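Local coordinates for GGDEF and EAL domain-containing protein (Vibrio cholerae O1 str. 2010EL-1786, PDB 6PWK) that binds c-di-GMP and probably acts as a receptor that couples this second messenger to the control of large adhesins and biofilm formation, at residues I305-G308 with C309-E313; A318-C321 with N322-N326. One frame throughout, in Å; residues are numbered along the deposited sequence.

Contact 1: I305-G308 with C309-E313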
ATOM      1  N   ILE A 305      17.596   2.896  12.589  1.00 48.66           N
ATOM      2  CA  ILE A 305      16.506   3.165  11.654  1.00 53.95           C
ATOM      3  C   ILE A 305      17.000   4.169  10.621  1.00 49.37           C
ATOM      4  O   ILE A 305      17.545   5.213  11.001  1.00 47.58           O
ATOM      5  CB  ILE A 305      15.258   3.702  12.379  1.00 59.42           C
ATOM      6  CG1 ILE A 305      14.784   2.692  13.427  1.00 59.89           C
ATOM      7  CG2 ILE A 305      14.156   4.007  11.387  1.00 62.90           C
ATOM      8  CD1 ILE A 305      13.659   3.198  14.297  1.00 68.90           C
ATOM      9  N   PRO A 306      16.839   3.901   9.325  1.00 49.69           N
ATOM     10  CA  PRO A 306      17.306   4.855   8.313  1.00 53.24           C
ATOM     11  C   PRO A 306      16.535   6.163   8.391  1.00 63.45           C
ATOM     12  O   PRO A 306      15.362   6.199   8.769  1.00 61.97           O
ATOM     13  CB  PRO A 306      17.041   4.129   6.987  1.00 49.51           C
ATOM     14  CG  PRO A 306      16.879   2.684   7.354  1.00 44.72           C
ATOM     15  CD  PRO A 306      16.259   2.695   8.715  1.00 48.37           C
ATOM     16  N   GLU A 307      17.219   7.251   8.025  1.00 67.53           N
ATOM     17  CA  GLU A 307      16.582   8.565   8.045  1.00 66.39           C
ATOM     18  C   GLU A 307      15.379   8.619   7.111  1.00 65.40           C
ATOM     19  O   GLU A 307      14.416   9.346   7.382  1.00 68.90           O
ATOM     20  CB  GLU A 307      17.600   9.644   7.676  1.00 63.79           C
ATOM     21  CG  GLU A 307      17.010  11.040   7.543  1.00 70.84           C
ATOM     22  CD  GLU A 307      18.071  12.113   7.432  1.00 79.46           C
ATOM     23  OE1 GLU A 307      18.422  12.713   8.471  1.00 81.98           O
ATOM     24  OE2 GLU A 307      18.558  12.351   6.308  1.00 82.81           O
ATOM     25  N   GLY A 308      15.409   7.851   6.020  1.00 60.89           N
ATOM     26  CA  GLY A 308      14.278   7.826   5.108  1.00 57.13           C
ATOM     27  C   GLY A 308      12.987   7.379   5.764  1.00 65.34           C
ATOM     28  O   GLY A 308      11.901   7.786   5.344  1.00 63.15           O
ATOM     29  N   CYS A 309      13.080   6.538   6.797  1.00 67.28           N
ATOM     30  CA  CYS A 309      11.884   6.126   7.527  1.00 60.37           C
ATOM     31  C   CYS A 309      11.218   7.313   8.206  1.00 62.14           C
ATOM     32  O   CYS A 309      10.001   7.499   8.108  1.00 66.87           O
ATOM     33  CB  CYS A 309      12.233   5.062   8.564  1.00 56.51           C
ATOM     34  SG  CYS A 309      12.416   3.400   7.924  1.00 65.83           S
ATOM     35  N   PHE A 310      12.007   8.129   8.907  1.00 58.40           N
ATOM     36  CA  PHE A 310      11.434   9.200   9.714  1.00 61.93           C
ATOM     37  C   PHE A 310      10.762  10.265   8.856  1.00 65.28           C
ATOM     38  O   PHE A 310       9.769  10.865   9.284  1.00 75.75           O
ATOM     39  CB  PHE A 310      12.514   9.834  10.589  1.00 67.13           C
ATOM     40  CG  PHE A 310      13.048   8.920  11.657  1.00 59.97           C
ATOM     41  CD1 PHE A 310      12.412   8.819  12.884  1.00 50.23           C
ATOM     42  CD2 PHE A 310      14.193   8.172  11.439  1.00 56.49           C
ATOM     43  CE1 PHE A 310      12.903   7.983  13.870  1.00 48.34           C
ATOM     44  CE2 PHE A 310      14.689   7.337  12.420  1.00 55.52           C
ATOM     45  CZ  PHE A 310      14.043   7.241  13.636  1.00 56.63           C
ATOM     46  N   VAL A 311      11.274  10.515   7.652  1.00 62.65           N
ATOM     47  CA  VAL A 311      10.720  11.588   6.832  1.00 73.58           C
ATOM     48  C   VAL A 311       9.666  11.079   5.850  1.00 74.31           C
ATOM     49  O   VAL A 311       8.785  11.843   5.447  1.00 75.88           O
ATOM     50  CB  VAL A 311      11.848  12.343   6.100  1.00 74.82           C
ATOM     51  CG1 VAL A 311      13.146  12.274   6.894  1.00 80.73           C
ATOM     52  CG2 VAL A 311      12.045  11.817   4.682  1.00 70.11           C
ATOM     53  N   ASN A 312       9.727   9.806   5.458  1.00 68.88           N
ATOM     54  CA  ASN A 312       8.769   9.255   4.507  1.00 65.30           C
ATOM     55  C   ASN A 312       7.684   8.417   5.165  1.00 68.93           C
ATOM     56  O   ASN A 312       6.546   8.417   4.686  1.00 77.35           O
ATOM     57  CB  ASN A 312       9.490   8.404   3.455  1.00 68.14           C
ATOM     58  CG  ASN A 312      10.500   9.201   2.650  1.00 73.37           C
ATOM     59  OD1 ASN A 312      10.249  10.346   2.274  1.00 71.50           O
ATOM     60  ND2 ASN A 312      11.651   8.596   2.383  1.00 80.51           N
ATOM     61  N   GLU A 313       8.001   7.705   6.244  1.00 62.68           N
ATOM     62  CA  GLU A 313       7.028   6.885   6.968  1.00 52.13           C
ATOM     63  C   GLU A 313       7.060   7.230   8.452  1.00 55.14           C
ATOM     64  O   GLU A 313       7.392   6.388   9.292  1.00 64.68           O
ATOM     65  CB  GLU A 313       7.309   5.399   6.751  1.00 45.08           C
ATOM     66  CG  GLU A 313       7.343   4.963   5.293  1.00 54.77           C
ATOM     67  CD  GLU A 313       5.970   4.964   4.645  1.00 73.70           C
ATOM     68  OE1 GLU A 313       4.964   5.082   5.375  1.00 79.30           O
ATOM     69  OE2 GLU A 313       5.897   4.845   3.403  1.00 75.25           O
TER

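Contact 2: A318-C321 with N322-N326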
ATOM      1  N   ALA A 318       7.016   5.813  14.118  1.00 55.74           N
ATOM      2  CA  ALA A 318       6.658   6.128  15.497  1.00 57.46           C
ATOM      3  C   ALA A 318       6.013   4.935  16.188  1.00 61.13           C
ATOM      4  O   ALA A 318       6.224   4.719  17.386  1.00 70.20           O
ATOM      5  CB  ALA A 318       5.730   7.341  15.537  1.00 53.43           C
ATOM      6  N   LEU A 319       5.222   4.148  15.453  1.00 64.48           N
ATOM      7  CA  LEU A 319       4.668   2.929  16.032  1.00 64.94           C
ATOM      8  C   LEU A 319       5.772   1.934  16.362  1.00 66.10           C
ATOM      9  O   LEU A 319       5.724   1.263  17.398  1.00 80.62           O
ATOM     10  CB  LEU A 319       3.648   2.304  15.078  1.00 54.16           C
ATOM     11  CG  LEU A 319       2.385   3.121  14.799  1.00 61.57           C
ATOM     12  CD1 LEU A 319       1.441   2.355  13.885  1.00 62.31           C
ATOM     13  CD2 LEU A 319       1.692   3.513  16.095  1.00 58.89           C
ATOM     14  N   PHE A 320       6.779   1.829  15.493  1.00 58.03           N
ATOM     15  CA  PHE A 320       7.906   0.947  15.774  1.00 50.96           C
ATOM     16  C   PHE A 320       8.738   1.472  16.936  1.00 61.12           C
ATOM     17  O   PHE A 320       9.146   0.702  17.814  1.00 59.20           O
ATOM     18  CB  PHE A 320       8.767   0.786  14.522  1.00 49.16           C
ATOM     19  CG  PHE A 320       9.991  -0.058  14.732  1.00 58.21           C
ATOM     20  CD1 PHE A 320       9.905  -1.439  14.713  1.00 57.94           C
ATOM     21  CD2 PHE A 320      11.228   0.528  14.945  1.00 57.73           C
ATOM     22  CE1 PHE A 320      11.029  -2.220  14.907  1.00 58.58           C
ATOM     23  CE2 PHE A 320      12.355  -0.247  15.139  1.00 55.21           C
ATOM     24  CZ  PHE A 320      12.256  -1.624  15.119  1.00 58.10           C
ATOM     25  N   CYS A 321       8.993   2.783  16.963  1.00 61.18           N
ATOM     26  CA  CYS A 321       9.803   3.360  18.031  1.00 61.78           C
ATOM     27  C   CYS A 321       9.120   3.219  19.384  1.00 68.96           C
ATOM     28  O   CYS A 321       9.786   2.976  20.399  1.00 81.72           O
ATOM     29  CB  CYS A 321      10.101   4.829  17.729  1.00 62.18           C
ATOM     30  SG  CYS A 321      11.258   5.089  16.365  1.00 63.44           S
ATOM     31  N   ASN A 322       7.795   3.373  19.425  1.00 68.27           N
ATOM     32  CA  ASN A 322       7.071   3.197  20.681  1.00 71.36           C
ATOM     33  C   ASN A 322       7.186   1.762  21.180  1.00 65.48           C
ATOM     34  O   ASN A 322       7.455   1.524  22.362  1.00 55.52           O
ATOM     35  CB  ASN A 322       5.604   3.591  20.505  1.00 78.06           C
ATOM     36  CG  ASN A 322       5.418   5.086  20.340  1.00 87.77           C
ATOM     37  OD1 ASN A 322       6.286   5.876  20.710  1.00 88.14           O
ATOM     38  ND2 ASN A 322       4.278   5.483  19.787  1.00 98.04           N
ATOM     39  N   ALA A 323       6.989   0.790  20.285  1.00 61.29           N
ATOM     40  CA  ALA A 323       7.115  -0.612  20.670  1.00 61.96           C
ATOM     41  C   ALA A 323       8.518  -0.921  21.173  1.00 69.44           C
ATOM     42  O   ALA A 323       8.691  -1.694  22.123  1.00 76.12           O
ATOM     43  CB  ALA A 323       6.763  -1.513  19.486  1.00 49.78           C
ATOM     44  N   VAL A 324       9.532  -0.320  20.551  1.00 62.49           N
ATOM     45  CA  VAL A 324      10.913  -0.585  20.943  1.00 61.32           C
ATOM     46  C   VAL A 324      11.199  -0.006  22.324  1.00 62.80           C
ATOM     47  O   VAL A 324      11.759  -0.684  23.195  1.00 64.15           O
ATOM     48  CB  VAL A 324      11.878  -0.035  19.876  1.00 57.93           C
ATOM     49  CG1 VAL A 324      13.264   0.174  20.461  1.00 69.78           C
ATOM     50  CG2 VAL A 324      11.936  -0.982  18.687  1.00 50.56           C
ATOM     51  N   ARG A 325      10.807   1.248  22.551  1.00 59.52           N
ATOM     52  CA  ARG A 325      11.082   1.892  23.834  1.00 62.74           C
ATOM     53  C   ARG A 325      10.182   1.382  24.954  1.00 76.20           C
ATOM     54  O   ARG A 325      10.617   1.326  26.108  1.00 84.58           O
ATOM     55  CB  ARG A 325      10.949   3.408  23.700  1.00 68.05           C
ATOM     56  CG  ARG A 325      12.242   4.102  23.297  1.00 73.70           C
ATOM     57  CD  ARG A 325      12.042   5.586  23.054  1.00 77.03           C
ATOM     58  NE  ARG A 325      13.311   6.259  22.792  1.00 81.13           N
ATOM     59  CZ  ARG A 325      13.421   7.514  22.373  1.00 82.44           C
ATOM     60  NH1 ARG A 325      12.333   8.239  22.155  1.00 80.18           N
ATOM     61  NH2 ARG A 325      14.618   8.042  22.161  1.00 90.23           N
ATOM     62  N   ASN A 326       8.937   1.005  24.646  1.00 85.51           N
ATOM     63  CA  ASN A 326       8.061   0.471  25.687  1.00 88.39           C
ATOM     64  C   ASN A 326       8.618  -0.813  26.282  1.00 91.04           C
ATOM     65  O   ASN A 326       8.316  -1.146  27.433  1.00 98.47           O
ATOM     66  CB  ASN A 326       6.656   0.217  25.137  1.00 86.34           C
ATOM     67  CG  ASN A 326       5.859   1.492  24.954  1.00 92.96           C
ATOM     68  OD1 ASN A 326       6.152   2.517  25.571  1.00100.63           O
ATOM     69  ND2 ASN A 326       4.838   1.435  24.108  1.00 93.22           N
TER

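Contact 1: I305-G308 with C309-E313
Ile305 meets Phe310 with its methyl branch: CG2 lies 3.5 Å from CE2 of the Phe310 ring and reaches it obliquely, while the two side chains as a whole cross at nearly a right angle. The torsion of Ile305 sets this up, because CG2 stands anti to the backbone N (chi1 -59° for the CG1 branch) and is thereby swung over the turn that follows. The same methyl packs 3.6 Å from Cys309 CB, so one branch serves two neighbours. The ring of Phe310 is bordered at its edge by backbone as well, with Ile305 O lying in its plane and Glu307 CA near it. Beyond the two segments, Phe349 meets the ring edge-to-face and Tyr345 lies nearly parallel to it, with Val333 and Thr317 also in contact.

Cys309 sets SG beside the Pro306 ring, 4.0 Å from Pro306 CD, and 3.9 Å from Ile305 CG2. Its backbone N donates to Pro306 O at 3.0 Å, an i to i+3 bond that opens the helix turn. One residue on, Glu307 O receives only weak bonds from the N atoms of Phe310 and Val311, whereas Asn312 N reaches Gly308 O at 3.0 Å in the usual i to i+4 manner.

Glu307 holds its CG anti to the backbone N (chi1 175°) and extends beyond it; its CG passes 4.1 Å from Val311 CG1. The carboxylate continues past this contact, OE1 bonding Tyr345 OH and Gly337 N and OE2 bonding Asn339 N, which fixes its position by three bonds from one later part of the chain. The whole is a strand-to-helix junction at the end of strand 301-305 in the beta/alpha barrel of an EAL domain, right after Glu304, a ligand of the magnesium ion.

Contact 2: A318-C321 with N322-N326
Val324 places CG2 over one face of the Phe320 ring, in a CH-pi contact 3.9 Å from the centroid and only 22° off the ring normal. The methyl is displaced toward the rim, where CZ and CE2 are its nearest ring atoms, each at 3.6 Å. Two torsions make this possible: Phe320 carries CG anti to its backbone N (chi1 177°), which sends the ring outward from the helix, its face beside the side chain one turn on, and Val324 sets CG2 beside its own N, facing back.

The backbone bonds are a regular i to i+4 series. Asn322 N, Ala323 N, Val324 N and Arg325 N donate to the carbonyl O atoms of Ala318, Leu319, Phe320 and Cys321; Arg325 N to Cys321 O measures 2.9 Å, at 166°. Phe320 and Val324 thus stand one turn apart on helix 314-326, one of the outer helices of the EAL beta/alpha barrel.

In apolar packing, both meet Ile287 of helix 281-292, while on strand 301-305 Phe320 touches Ile305 and Val324 touches Phe303. Across the dimer, Arg285 of the second subunit packs on Ala318 and Leu319.

Among the polar side chains, Arg325 runs extended from CG to NE, away from this helix. NE makes a salt bridge to Asp330 OD1, and NH1 and NH2 bond Phe349 O and Arg350 O, so all three guanidinium nitrogens are engaged.

In the fold
Followed from the N terminus, the chain leaves strand 301-305, closes the short turn of contact 1 in helix 307-312, and then enters helix 314-326, where contact 2 closes a further turn. The contacts lie in series, neither enclosing nor crossing the other, with centres about 14 Å apart. They nevertheless touch: Ile305 CD1 packs 3.7 Å from both Phe320 CD2 and Cys321 SG, so the strand end used in contact 1 also borders the helix of contact 2. Strand 330-336 follows, pairing parallel with strand 301-305, and both contacts thus belong to one beta-alpha-beta crossover of the barrel, contact 1 near the magnesium ion and contact 2 on the outer layer.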